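Side-chain contacts in transcriptional regulator nlh2 (Aquifex aeolicus, PDB 4G3V), which probably regulates sigma54-dependent transcription, with its GAF domain, here in an inactive state, acting as the control module: residues Glu27-Val32 and Ser45-Arg50; Lys17-Asp22 and Gly157-Leu162; Val35-Leu40 and Ser59-Phe64; Gly76-Val81 and Val129-Lys134; Glu51-Arg56 and Lys80-Gly85. All blocks are in the same frame, centred on the assembly; numbering follows the deposited sequence.

Contact 1: Glu27-Val32 and Ser45-Arg50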
# COMPACT_ATOMS: atom_id res chain seq x y z
N GLU A 27 12.35 7.71 14.45
CA GLU A 27 11.55 8.91 14.19
C GLU A 27 10.54 8.62 13.07
O GLU A 27 9.41 9.11 13.12
CB GLU A 27 12.42 10.12 13.79
CG GLU A 27 13.35 10.65 14.91
CD GLU A 27 12.64 11.49 15.98
OE1 GLU A 27 13.34 12.25 16.68
OE2 GLU A 27 11.40 11.40 16.14
N SER A 28 10.95 7.84 12.07
CA SER A 28 10.07 7.50 10.95
C SER A 28 8.85 6.71 11.43
O SER A 28 7.71 7.03 11.07
CB SER A 28 10.84 6.68 9.89
OG SER A 28 11.90 7.44 9.31
N LEU A 29 9.09 5.69 12.26
CA LEU A 29 7.99 4.88 12.78
C LEU A 29 7.05 5.72 13.62
O LEU A 29 5.84 5.60 13.49
CB LEU A 29 8.51 3.73 13.64
CG LEU A 29 9.46 2.73 12.99
CD1 LEU A 29 9.75 1.59 13.96
CD2 LEU A 29 8.89 2.20 11.69
N LYS A 30 7.61 6.58 14.46
CA LYS A 30 6.78 7.44 15.28
C LYS A 30 5.92 8.36 14.41
O LYS A 30 4.76 8.57 14.72
CB LYS A 30 7.66 8.28 16.23
CG LYS A 30 6.87 9.14 17.17
CD LYS A 30 6.15 8.28 18.23
CE LYS A 30 5.45 9.14 19.26
NZ LYS A 30 5.27 8.42 20.54
N GLU A 31 6.49 8.90 13.34
CA GLU A 31 5.75 9.84 12.50
C GLU A 31 4.61 9.12 11.78
O GLU A 31 3.53 9.68 11.59
CB GLU A 31 6.68 10.54 11.51
CG GLU A 31 6.04 11.69 10.75
CD GLU A 31 5.80 12.94 11.60
OE1 GLU A 31 6.18 12.98 12.79
OE2 GLU A 31 5.23 13.89 11.04
N VAL A 32 4.83 7.86 11.39
CA VAL A 32 3.74 7.06 10.83
C VAL A 32 2.56 6.96 11.82
O VAL A 32 1.40 7.17 11.45
CB VAL A 32 4.22 5.66 10.44
CG1 VAL A 32 3.04 4.73 10.07
CG2 VAL A 32 5.20 5.75 9.29
N SER A 45 -1.57 2.96 19.44
CA SER A 45 -0.96 2.11 18.43
C SER A 45 0.48 1.81 18.77
O SER A 45 1.10 2.53 19.56
CB SER A 45 -0.99 2.80 17.05
OG SER A 45 -0.25 4.01 17.08
N PHE A 46 1.01 0.75 18.17
CA PHE A 46 2.42 0.46 18.29
C PHE A 46 2.91 -0.32 17.09
O PHE A 46 2.12 -0.93 16.38
CB PHE A 46 2.75 -0.25 19.62
CG PHE A 46 2.19 -1.65 19.74
CD1 PHE A 46 2.79 -2.72 19.10
CD2 PHE A 46 1.08 -1.89 20.54
CE1 PHE A 46 2.27 -4.02 19.23
CE2 PHE A 46 0.56 -3.17 20.68
CZ PHE A 46 1.15 -4.24 20.04
N ILE A 47 4.21 -0.24 16.85
CA ILE A 47 4.88 -1.04 15.85
C ILE A 47 5.91 -1.86 16.62
O ILE A 47 6.73 -1.29 17.34
CB ILE A 47 5.54 -0.16 14.77
CG1 ILE A 47 4.46 0.57 13.98
CG2 ILE A 47 6.42 -0.99 13.85
CD1 ILE A 47 4.95 1.72 13.10
N ALA A 48 5.80 -3.18 16.51
CA ALA A 48 6.72 -4.09 17.18
C ALA A 48 7.61 -4.76 16.15
O ALA A 48 7.17 -5.09 15.04
CB ALA A 48 5.97 -5.12 17.97
N ILE A 49 8.87 -4.96 16.51
CA ILE A 49 9.85 -5.48 15.58
C ILE A 49 10.48 -6.75 16.12
O ILE A 49 10.69 -6.90 17.33
CB ILE A 49 10.94 -4.44 15.32
CG1 ILE A 49 10.29 -3.20 14.71
CG2 ILE A 49 12.01 -5.00 14.42
CD1 ILE A 49 11.21 -2.00 14.59
N ARG A 50 10.80 -7.66 15.20
CA ARG A 50 11.39 -8.95 15.54
C ARG A 50 12.85 -8.82 15.92
O ARG A 50 13.65 -8.30 15.16
CB ARG A 50 11.28 -9.88 14.35
CG ARG A 50 11.66 -11.31 14.62
CD ARG A 50 11.22 -12.15 13.44
NE ARG A 50 11.28 -13.59 13.67
CZ ARG A 50 10.59 -14.48 12.96
NH1 ARG A 50 9.79 -14.07 11.98
NH2 ARG A 50 10.70 -15.77 13.22

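Contact 2: Lys17-Asp22 and Gly157-Leu162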
# COMPACT_ATOMS: atom_id res chain seq x y z
N LYS A 17 5.74 9.17 1.69
CA LYS A 17 6.62 10.34 1.69
C LYS A 17 7.55 10.33 2.90
O LYS A 17 8.75 10.55 2.77
CB LYS A 17 5.78 11.61 1.68
CG LYS A 17 6.59 12.88 1.64
CD LYS A 17 5.68 14.11 1.46
CE LYS A 17 6.48 15.40 1.50
NZ LYS A 17 5.61 16.62 1.45
N ILE A 18 7.00 10.06 4.08
CA ILE A 18 7.81 9.96 5.30
C ILE A 18 8.85 8.84 5.19
O ILE A 18 10.04 9.04 5.48
CB ILE A 18 6.93 9.69 6.52
CG1 ILE A 18 6.04 10.90 6.82
CG2 ILE A 18 7.76 9.32 7.74
CD1 ILE A 18 4.84 10.57 7.67
N LEU A 19 8.40 7.66 4.77
CA LEU A 19 9.26 6.49 4.75
C LEU A 19 10.31 6.48 3.63
O LEU A 19 11.25 5.69 3.67
CB LEU A 19 8.42 5.22 4.70
CG LEU A 19 7.48 5.02 5.90
CD1 LEU A 19 6.69 3.73 5.72
CD2 LEU A 19 8.27 5.00 7.21
N THR A 20 10.14 7.34 2.63
CA THR A 20 11.16 7.50 1.59
C THR A 20 12.05 8.73 1.84
O THR A 20 12.85 9.11 0.98
CB THR A 20 10.55 7.57 0.18
OG1 THR A 20 9.57 8.63 0.10
CG2 THR A 20 9.90 6.24 -0.17
N GLY A 21 11.90 9.33 3.01
CA GLY A 21 12.72 10.44 3.44
C GLY A 21 13.97 9.98 4.16
O GLY A 21 14.49 8.88 3.92
N ASP A 22 14.47 10.82 5.04
CA ASP A 22 15.79 10.61 5.62
C ASP A 22 15.74 10.71 7.14
O ASP A 22 16.77 10.93 7.78
CB ASP A 22 16.76 11.65 5.06
CG ASP A 22 16.97 11.48 3.59
OD1 ASP A 22 17.56 10.46 3.21
OD2 ASP A 22 16.54 12.35 2.80
N GLY A 157 6.97 -2.85 5.68
CA GLY A 157 7.83 -3.94 5.23
C GLY A 157 8.89 -3.41 4.26
O GLY A 157 10.06 -3.75 4.35
N MET A 158 8.48 -2.57 3.32
CA MET A 158 9.40 -1.95 2.37
C MET A 158 10.43 -1.13 3.14
O MET A 158 11.62 -1.16 2.84
CB MET A 158 8.66 -1.03 1.40
CG MET A 158 7.67 -1.72 0.46
SD MET A 158 8.42 -2.76 -0.79
CE MET A 158 9.51 -1.62 -1.63
N PHE A 159 9.95 -0.38 4.14
CA PHE A 159 10.82 0.47 4.94
C PHE A 159 11.86 -0.35 5.70
O PHE A 159 13.04 0.04 5.78
CB PHE A 159 10.01 1.29 5.93
CG PHE A 159 10.82 2.32 6.69
CD1 PHE A 159 11.39 3.38 6.03
CD2 PHE A 159 10.99 2.21 8.06
CE1 PHE A 159 12.13 4.33 6.73
CE2 PHE A 159 11.71 3.14 8.76
CZ PHE A 159 12.29 4.21 8.10
N PHE A 160 11.44 -1.48 6.27
CA PHE A 160 12.38 -2.36 6.98
C PHE A 160 13.49 -2.85 6.04
O PHE A 160 14.67 -2.94 6.43
CB PHE A 160 11.66 -3.57 7.58
CG PHE A 160 10.88 -3.28 8.85
CD1 PHE A 160 10.39 -2.02 9.14
CD2 PHE A 160 10.63 -4.30 9.76
CE1 PHE A 160 9.67 -1.78 10.31
CE2 PHE A 160 9.91 -4.08 10.92
CZ PHE A 160 9.42 -2.82 11.20
N LYS A 161 13.12 -3.16 4.80
CA LYS A 161 14.10 -3.57 3.78
C LYS A 161 15.03 -2.39 3.44
O LYS A 161 16.25 -2.56 3.34
CB LYS A 161 13.36 -4.04 2.53
CG LYS A 161 14.26 -4.49 1.37
CD LYS A 161 15.04 -5.75 1.68
CE LYS A 161 15.96 -6.12 0.53
NZ LYS A 161 16.58 -7.45 0.71
N LEU A 162 14.44 -1.21 3.29
CA LEU A 162 15.19 -0.01 2.98
C LEU A 162 16.29 0.24 4.01
O LEU A 162 17.42 0.60 3.66
CB LEU A 162 14.25 1.19 2.93
CG LEU A 162 14.83 2.53 2.50
CD1 LEU A 162 15.53 2.41 1.17
CD2 LEU A 162 13.72 3.56 2.43

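Contact 3: Val35-Leu40 and Ser59-Phe64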
# COMPACT_ATOMS: atom_id res chain seq x y z
N VAL A 35 0.67 10.28 12.12
CA VAL A 35 -0.25 10.58 11.03
C VAL A 35 -1.47 9.64 11.05
O VAL A 35 -2.57 10.03 10.64
CB VAL A 35 0.42 10.67 9.61
CG1 VAL A 35 1.47 11.80 9.60
CG2 VAL A 35 1.04 9.39 9.20
N LEU A 36 -1.31 8.42 11.55
CA LEU A 36 -2.49 7.56 11.73
C LEU A 36 -3.47 8.22 12.70
O LEU A 36 -4.69 8.14 12.53
CB LEU A 36 -2.09 6.19 12.26
CG LEU A 36 -1.57 5.25 11.18
CD1 LEU A 36 -1.15 3.92 11.77
CD2 LEU A 36 -2.64 5.05 10.13
N TYR A 37 -2.93 8.87 13.71
CA TYR A 37 -3.77 9.62 14.62
C TYR A 37 -4.37 10.85 13.94
O TYR A 37 -5.58 11.07 13.97
CB TYR A 37 -2.96 10.05 15.84
CG TYR A 37 -3.69 11.03 16.70
CD1 TYR A 37 -4.68 10.62 17.57
CD2 TYR A 37 -3.39 12.38 16.64
CE1 TYR A 37 -5.34 11.53 18.36
CE2 TYR A 37 -4.04 13.29 17.42
CZ TYR A 37 -5.01 12.86 18.28
OH TYR A 37 -5.66 13.79 19.05
N SER A 38 -3.54 11.66 13.30
CA SER A 38 -4.01 12.92 12.75
C SER A 38 -4.95 12.74 11.55
O SER A 38 -5.92 13.48 11.40
CB SER A 38 -2.82 13.82 12.39
OG SER A 38 -2.13 13.31 11.26
N TYR A 39 -4.68 11.75 10.69
CA TYR A 39 -5.53 11.50 9.53
C TYR A 39 -6.73 10.59 9.85
O TYR A 39 -7.84 10.86 9.38
CB TYR A 39 -4.73 10.87 8.39
CG TYR A 39 -3.84 11.83 7.61
CD1 TYR A 39 -2.69 12.36 8.18
CD2 TYR A 39 -4.15 12.18 6.29
CE1 TYR A 39 -1.87 13.22 7.46
CE2 TYR A 39 -3.33 13.04 5.57
CZ TYR A 39 -2.20 13.56 6.16
OH TYR A 39 -1.38 14.43 5.46
N LEU A 40 -6.51 9.53 10.62
CA LEU A 40 -7.53 8.49 10.78
C LEU A 40 -8.07 8.29 12.19
O LEU A 40 -8.90 7.40 12.40
CB LEU A 40 -6.99 7.14 10.28
CG LEU A 40 -6.62 7.09 8.80
CD1 LEU A 40 -6.23 5.67 8.42
CD2 LEU A 40 -7.78 7.58 7.94
N SER A 59 8.12 1.43 18.47
CA SER A 59 7.52 2.75 18.49
C SER A 59 6.08 2.64 18.96
O SER A 59 5.43 1.61 18.79
CB SER A 59 7.56 3.35 17.08
OG SER A 59 7.23 4.72 17.12
N SER A 60 5.56 3.71 19.55
CA SER A 60 4.24 3.65 20.13
C SER A 60 3.57 5.01 20.11
O SER A 60 4.23 6.04 19.94
CB SER A 60 4.32 3.14 21.57
OG SER A 60 5.14 3.98 22.36
N TYR A 61 2.26 5.01 20.30
CA TYR A 61 1.51 6.26 20.34
C TYR A 61 0.32 6.10 21.27
O TYR A 61 -0.35 5.07 21.27
CB TYR A 61 1.03 6.64 18.94
CG TYR A 61 0.35 7.99 18.90
CD1 TYR A 61 -1.00 8.11 19.15
CD2 TYR A 61 1.07 9.14 18.61
CE1 TYR A 61 -1.63 9.33 19.12
CE2 TYR A 61 0.45 10.39 18.59
CZ TYR A 61 -0.91 10.47 18.84
OH TYR A 61 -1.56 11.68 18.83
N GLY A 62 0.05 7.14 22.07
CA GLY A 62 -1.02 7.09 23.04
C GLY A 62 -0.67 6.32 24.31
O GLY A 62 0.38 6.52 24.91
N TYR A 63 -1.55 5.41 24.69
CA TYR A 63 -1.42 4.67 25.94
C TYR A 63 -0.12 3.87 26.00
O TYR A 63 0.44 3.68 27.08
CB TYR A 63 -2.60 3.71 26.11
CG TYR A 63 -2.50 2.88 27.37
CD1 TYR A 63 -2.95 3.37 28.59
CD2 TYR A 63 -1.93 1.61 27.34
CE1 TYR A 63 -2.84 2.62 29.75
CE2 TYR A 63 -1.83 0.85 28.49
CZ TYR A 63 -2.28 1.37 29.69
OH TYR A 63 -2.18 0.62 30.85
N PHE A 64 0.37 3.42 24.85
CA PHE A 64 1.58 2.60 24.81
C PHE A 64 2.87 3.39 24.98
O PHE A 64 3.96 2.81 25.08
CB PHE A 64 1.61 1.82 23.51
CG PHE A 64 0.50 0.84 23.40
CD1 PHE A 64 0.64 -0.43 23.91
CD2 PHE A 64 -0.70 1.20 22.82
CE1 PHE A 64 -0.39 -1.34 23.83
CE2 PHE A 64 -1.73 0.29 22.73
CZ PHE A 64 -1.58 -0.98 23.24

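Contact 4: Gly76-Val81 and Val129-Lys134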
# COMPACT_ATOMS: atom_id res chain seq x y z
N GLY A 76 -1.05 -14.09 22.60
CA GLY A 76 -2.02 -13.03 22.41
C GLY A 76 -2.29 -12.76 20.94
O GLY A 76 -1.82 -13.47 20.06
N ILE A 77 -3.06 -11.71 20.67
CA ILE A 77 -3.47 -11.38 19.30
C ILE A 77 -2.29 -10.95 18.46
O ILE A 77 -2.09 -11.44 17.34
CB ILE A 77 -4.56 -10.29 19.32
CG1 ILE A 77 -5.82 -10.83 20.01
CG2 ILE A 77 -4.89 -9.83 17.90
CD1 ILE A 77 -6.75 -9.75 20.53
N THR A 78 -1.47 -10.05 18.99
CA THR A 78 -0.30 -9.59 18.28
C THR A 78 0.68 -10.75 18.04
O THR A 78 1.26 -10.87 16.97
CB THR A 78 0.37 -8.41 19.01
OG1 THR A 78 -0.52 -7.28 19.00
CG2 THR A 78 1.66 -8.02 18.33
N GLY A 79 0.82 -11.64 19.03
CA GLY A 79 1.70 -12.79 18.89
C GLY A 79 1.21 -13.79 17.84
O GLY A 79 2.01 -14.47 17.20
N LYS A 80 -0.10 -13.88 17.66
CA LYS A 80 -0.63 -14.77 16.64
C LYS A 80 -0.36 -14.24 15.24
O LYS A 80 -0.05 -14.99 14.32
CB LYS A 80 -2.12 -15.02 16.86
CG LYS A 80 -2.41 -15.99 17.99
CD LYS A 80 -3.89 -16.01 18.33
CE LYS A 80 -4.23 -17.15 19.27
NZ LYS A 80 -3.44 -17.09 20.53
N VAL A 81 -0.47 -12.92 15.06
CA VAL A 81 -0.16 -12.32 13.77
C VAL A 81 1.31 -12.54 13.46
O VAL A 81 1.68 -12.84 12.33
CB VAL A 81 -0.50 -10.81 13.75
CG1 VAL A 81 -0.06 -10.18 12.44
CG2 VAL A 81 -2.02 -10.62 13.96
N VAL A 129 5.04 -6.33 13.54
CA VAL A 129 3.58 -6.21 13.50
C VAL A 129 3.21 -4.78 13.82
O VAL A 129 3.85 -4.16 14.68
CB VAL A 129 2.91 -7.14 14.55
CG1 VAL A 129 1.40 -6.88 14.64
CG2 VAL A 129 3.23 -8.62 14.24
N ILE A 130 2.22 -4.23 13.12
CA ILE A 130 1.65 -2.95 13.54
C ILE A 130 0.27 -3.25 14.10
O ILE A 130 -0.52 -3.96 13.48
CB ILE A 130 1.57 -1.92 12.40
CG1 ILE A 130 0.81 -0.68 12.85
CG2 ILE A 130 0.94 -2.51 11.15
CD1 ILE A 130 0.85 0.48 11.85
N THR A 131 0.02 -2.73 15.31
CA THR A 131 -1.21 -2.97 16.03
C THR A 131 -1.86 -1.64 16.39
O THR A 131 -1.19 -0.73 16.92
CB THR A 131 -0.94 -3.76 17.31
OG1 THR A 131 -0.43 -5.05 16.96
CG2 THR A 131 -2.21 -3.90 18.16
N ILE A 132 -3.14 -1.51 16.10
CA ILE A 132 -3.86 -0.28 16.41
C ILE A 132 -5.16 -0.59 17.15
O ILE A 132 -5.73 -1.66 17.00
CB ILE A 132 -4.18 0.55 15.13
CG1 ILE A 132 -5.25 -0.11 14.27
CG2 ILE A 132 -2.93 0.74 14.29
CD1 ILE A 132 -6.63 0.43 14.49
N PHE A 133 -5.61 0.37 17.94
CA PHE A 133 -6.88 0.28 18.63
C PHE A 133 -7.74 1.47 18.20
O PHE A 133 -7.27 2.61 18.18
CB PHE A 133 -6.66 0.33 20.14
CG PHE A 133 -5.96 -0.88 20.69
CD1 PHE A 133 -4.59 -0.97 20.66
CD2 PHE A 133 -6.69 -1.92 21.25
CE1 PHE A 133 -3.94 -2.07 21.17
CE2 PHE A 133 -6.05 -3.02 21.76
CZ PHE A 133 -4.66 -3.10 21.72
N LYS A 134 -8.98 1.21 17.84
CA LYS A 134 -9.85 2.28 17.38
C LYS A 134 -11.32 1.89 17.53
O LYS A 134 -11.68 0.74 17.31
CB LYS A 134 -9.54 2.59 15.92
CG LYS A 134 -10.44 3.66 15.31
CD LYS A 134 -10.01 3.98 13.89
CE LYS A 134 -11.04 4.81 13.16
NZ LYS A 134 -11.17 6.16 13.77

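Contact 5: Glu51-Arg56 and Lys80-Gly85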
# COMPACT_ATOMS: atom_id res chain seq x y z
N GLU A 51 13.18 -9.29 17.11
CA GLU A 51 14.57 -9.39 17.55
C GLU A 51 14.81 -10.84 17.90
O GLU A 51 14.30 -11.33 18.91
CB GLU A 51 14.81 -8.49 18.76
CG GLU A 51 14.47 -7.03 18.52
CD GLU A 51 14.61 -6.17 19.77
OE1 GLU A 51 14.94 -6.72 20.84
OE2 GLU A 51 14.37 -4.94 19.68
N GLY A 52 15.57 -11.54 17.07
CA GLY A 52 15.72 -12.97 17.20
C GLY A 52 14.41 -13.65 16.83
O GLY A 52 14.02 -13.67 15.66
N ASN A 53 13.73 -14.19 17.83
CA ASN A 53 12.42 -14.80 17.61
C ASN A 53 11.36 -14.20 18.54
O ASN A 53 10.39 -14.86 18.89
CB ASN A 53 12.49 -16.33 17.81
CG ASN A 53 11.46 -17.07 16.97
OD1 ASN A 53 11.16 -16.67 15.85
ND2 ASN A 53 10.92 -18.16 17.52
N THR A 54 11.55 -12.94 18.92
CA THR A 54 10.59 -12.26 19.79
C THR A 54 10.30 -10.87 19.24
O THR A 54 11.19 -10.24 18.66
CB THR A 54 11.13 -12.13 21.24
OG1 THR A 54 10.16 -11.49 22.07
CG2 THR A 54 12.41 -11.32 21.27
N LEU A 55 9.07 -10.41 19.40
CA LEU A 55 8.70 -9.06 18.99
C LEU A 55 8.88 -8.10 20.15
O LEU A 55 8.45 -8.38 21.27
CB LEU A 55 7.24 -8.97 18.55
CG LEU A 55 6.79 -9.55 17.22
CD1 LEU A 55 5.37 -9.08 16.94
CD2 LEU A 55 7.72 -9.15 16.09
N ARG A 56 9.50 -6.95 19.88
CA ARG A 56 9.59 -5.89 20.87
C ARG A 56 9.03 -4.60 20.32
O ARG A 56 9.25 -4.28 19.15
CB ARG A 56 11.04 -5.67 21.27
CG ARG A 56 11.64 -6.81 22.07
CD ARG A 56 12.68 -6.28 23.03
NE ARG A 56 12.08 -5.38 24.01
CZ ARG A 56 12.69 -4.32 24.54
NH1 ARG A 56 13.94 -4.01 24.20
NH2 ARG A 56 12.05 -3.56 25.43
N LYS A 80 -0.10 -13.88 17.66
CA LYS A 80 -0.63 -14.77 16.64
C LYS A 80 -0.36 -14.24 15.24
O LYS A 80 -0.05 -14.99 14.32
CB LYS A 80 -2.12 -15.02 16.86
CG LYS A 80 -2.41 -15.99 17.99
CD LYS A 80 -3.89 -16.01 18.33
CE LYS A 80 -4.23 -17.15 19.27
NZ LYS A 80 -3.44 -17.09 20.53
N VAL A 81 -0.47 -12.92 15.06
CA VAL A 81 -0.16 -12.32 13.77
C VAL A 81 1.31 -12.54 13.46
O VAL A 81 1.68 -12.84 12.33
CB VAL A 81 -0.50 -10.81 13.75
CG1 VAL A 81 -0.06 -10.18 12.44
CG2 VAL A 81 -2.02 -10.62 13.96
N PHE A 82 2.14 -12.41 14.50
CA PHE A 82 3.57 -12.66 14.40
C PHE A 82 3.84 -14.08 13.91
O PHE A 82 4.61 -14.30 12.98
CB PHE A 82 4.19 -12.44 15.79
CG PHE A 82 5.68 -12.72 15.89
CD1 PHE A 82 6.49 -12.71 14.78
CD2 PHE A 82 6.24 -13.00 17.13
CE1 PHE A 82 7.87 -12.97 14.91
CE2 PHE A 82 7.61 -13.26 17.26
CZ PHE A 82 8.42 -13.24 16.16
N GLN A 83 3.16 -15.04 14.51
CA GLN A 83 3.35 -16.46 14.20
C GLN A 83 2.91 -16.85 12.80
O GLN A 83 3.66 -17.52 12.07
CB GLN A 83 2.56 -17.31 15.19
CG GLN A 83 2.63 -18.80 14.88
CD GLN A 83 1.64 -19.60 15.68
OE1 GLN A 83 1.23 -19.18 16.77
NE2 GLN A 83 1.22 -20.76 15.14
N ARG A 84 1.70 -16.44 12.41
CA ARG A 84 1.10 -16.91 11.17
C ARG A 84 1.30 -15.98 10.00
O ARG A 84 1.14 -16.38 8.85
CB ARG A 84 -0.39 -17.14 11.34
CG ARG A 84 -0.70 -18.24 12.30
CD ARG A 84 -2.12 -18.77 12.15
NE ARG A 84 -2.37 -19.73 13.23
CZ ARG A 84 -1.98 -20.99 13.19
NH1 ARG A 84 -1.39 -21.49 12.11
NH2 ARG A 84 -2.20 -21.75 14.25
N GLY A 85 1.62 -14.72 10.29
CA GLY A 85 1.85 -13.76 9.22
C GLY A 85 0.54 -13.44 8.51
O GLY A 85 0.53 -13.13 7.32

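Contact 1: Glu27-Val32 and Ser45-Arg50
Leu29 overlaps two isoleucines of the neighbouring strand, touching each with a different part of its side chain. Its CB lies 4.1 Å from CD1 of Ile47, whose methyl also comes within 4.0 Å of the Leu29 backbone O. Farther out, Leu29 CD1 meets Ile49 CD1 at 3.9 Å, methyl to methyl, the two chains running past each other at a slant. Ile47 thus probes the base of the leucine, close to the helix backbone, and Ile49 its outer end. The isoleucines have nearly the same shape: in both, CG1 stands opposite the carbonyl carbon (chi1 -66° in Ile47), and an extended chi2 carries CD1 out to the helix. They are two residues apart, so they share one face of the strand, while Ala48 between them points away. No hydrogen bond joins the segments, which fits a largely buried meeting, apolar between the side chains. Branching at CB suits the isoleucines to a strand; leucine, branched at CG, fits a helix and puts its methyls at the far end, where CD1 meets Ile49. Leu156 of helix 139-162 packs on both Leu29 and Ile47, and Phe160 on Ile49, making a continuous hydrophobic core. A helical layer laid over one face of a central antiparallel sheet in this way is characteristic of the GAF fold.

Contact 2: Lys17-Asp22 and Gly157-Leu162
Leu19 and Phe159 meet at about a right angle, the leucine bringing one methyl down on the flat of the ring. CD2 of Leu19 sits over the centre of the Phe159 ring, 3.7 Å from its centroid and only 12° off the ring normal, a well-aligned CH-pi contact. The ring is presented by a chi1 of -173°, which swings Phe159 CG away from its own backbone N and out toward the other helix. The other Leu19 methyl, CD1, lies 4.1 Å from Phe159 CB, so the fork of the leucine spans both the ring and its stem. Each residue type suits its part: the forked leucine can offer a methyl to the ring face, and the phenylalanine gives it a broad apolar surface. The backbone joins in as well, Leu19 O approaching Phe159 CD1 at 3.3 Å. Phe159 thus packs beside the end of helix 4-19. There Thr20 leaves helical geometry, and Gly21 N bonds to Ile18 O in a turn where the lack of a CB lets Gly21 sit close to that oxygen. Phe25 meets the Phe159 ring with its plane nearly parallel. From the second subunit, Met158 packs on Leu19 and Thr20, and Gly123 N is hydrogen-bonded to Thr20 OG1. The pairing of N-terminal and C-terminal helices beside the subunit boundary is consistent with the helical dimer interfaces common among GAF domains.

Contact 3: Val35-Leu40 and Ser59-Phe64
Tyr37 and Tyr61 both hold their rings extended, CG lying opposite the backbone N (chi1 169° in Tyr37 and -175° in Tyr61), which sends one ring out from helix 25-40 and the other from strand 54-61 until the side chains cross. The contact lies near the surface of the GAF fold, between the last turns of helix 25-40 and strand 54-61. The side chains run at about a right angle to each other, yet their ring planes are inclined by only 35°, with centroids 5.1 Å apart: an oblique pair, without the overlap of a stack or the geometry of a T. Tyr61 lies alongside the stem of its partner, its CE1 3.6 Å from Tyr37 CB and its CZ 3.6 Å from Tyr37 CG. Tyrosine suits the exposed position of Tyr37 because its broad ring can pack while its polar end tolerates water. Leu33, one helical turn before Tyr37, also packs against Tyr61, and the backbone of Tyr61 is bonded to Ser45 in the adjacent strand. The hydroxyl of Tyr61 lies over one face of the Tyr37 ring, toward its rim; its 2.9 Å approach to Tyr37 CD2 is unusually short, and that exact value is doubtful.

Contact 4: Gly76-Val81 and Val129-Lys134
In this GAF fold the short helix 76-84 packs on one face of the central antiparallel sheet, and Thr78 and Val81 are the residues it turns onto strand 125-135. The axes of the two segments approach to 9.1 Å and run at 148°, roughly antiparallel. Val129 and Thr131, alternate residues of the strand, face the helix, while Ile130 between them points to the other side and packs against helix 139-162. Val129 fits between two helical side chains: its CG1 lies 3.9 Å from Thr78 CG2, and its CG2 lies 4.1 Å from Val81 CG1. The compact, branched side chains suit the close approach of helix and strand, and Gly79 lies on the side of the helix turned from the strand. Threonine serves both needs here, offering a methyl to the valine and a hydroxyl to its polar neighbour. Phe46 of the adjacent strand packs against both threonines, so their polar atoms sit in a buried, largely apolar setting, where pairing them offsets the cost of burial. The two share a rotamer that places OG1 opposite the carbonyl carbon (chi1 -65° in Thr78), and a hydrogen bond of 3.0 Å, in which either could be the donor, joins Thr78 OG1 to Thr131 OG1.

Contact 5: Glu51-Arg56 and Lys80-Gly85
Phe82 and Leu55 make a CH-pi contact that carries most of the apolar packing here. CG of Leu55 stands over one face of the Phe82 ring, 3.6 Å from its centroid and 18° off the normal, somewhat toward the rim. Its two methyls straddle different parts of the aromatic group: CD1 lies 3.7 Å from Phe82 CB, while CD2 lies 4.0 Å from Phe82 CE1. The two side chains run antiparallel alongside one another. A chi1 of 178° extends the phenylalanine straight out from helix 76-84, and a large flat ring suits the span between helix and strand. Val129 also packs on Leu55, and Val126 and Arg50 on Phe82.

The second kind of contact is with the backbone. Asn53 O lies at the ring edge, near its plane, 3.6 Å from Phe82 CE2, an approach in which the slightly positive ring hydrogens would probably be welcome to the oxygen. Thr54 CA comes 4.0 Å from the same carbon. Asn53 and Thr54 belong to the beta hairpin joining two neighbouring strands of the GAF sheet, 44-51 and 54-61.

Hydrogen bonds within that hairpin hold the strand end in shape. Glu51 and Thr54 bond reciprocally, Glu51 N to Thr54 O at 2.7 Å and Thr54 N to Glu51 O at 3.2 Å, closing a type II' turn. Gly52 takes its second position, where positive phi comes easily to a residue lacking CB. The exposed amide of Asn53 is hydrogen-bonded through OD1 to Arg50 NH2.

Four of the contacts set helices against the antiparallel sheet of a GAF domain; contact 2 joins helix 4-19 to helix 139-162. Contacts 1 and 3 share helix 25-40 and use neighbouring strands, with centres 9 Å apart. Contacts 4 and 5 share helix 76-84, including Lys80 and Val81, and lie 10 Å apart; Val129 of contact 4 packs on Leu55 of contact 5. Strand 44-51, used in contact 1, bonds through its backbone to strands 54-61 and 125-135. Because contact 2 joins the first and last helices, the other four fall between its segments in sequence; its centre is about 21 Å from those of contacts 4 and 5. It alone touches the second subunit, so it lies where the two subunits meet.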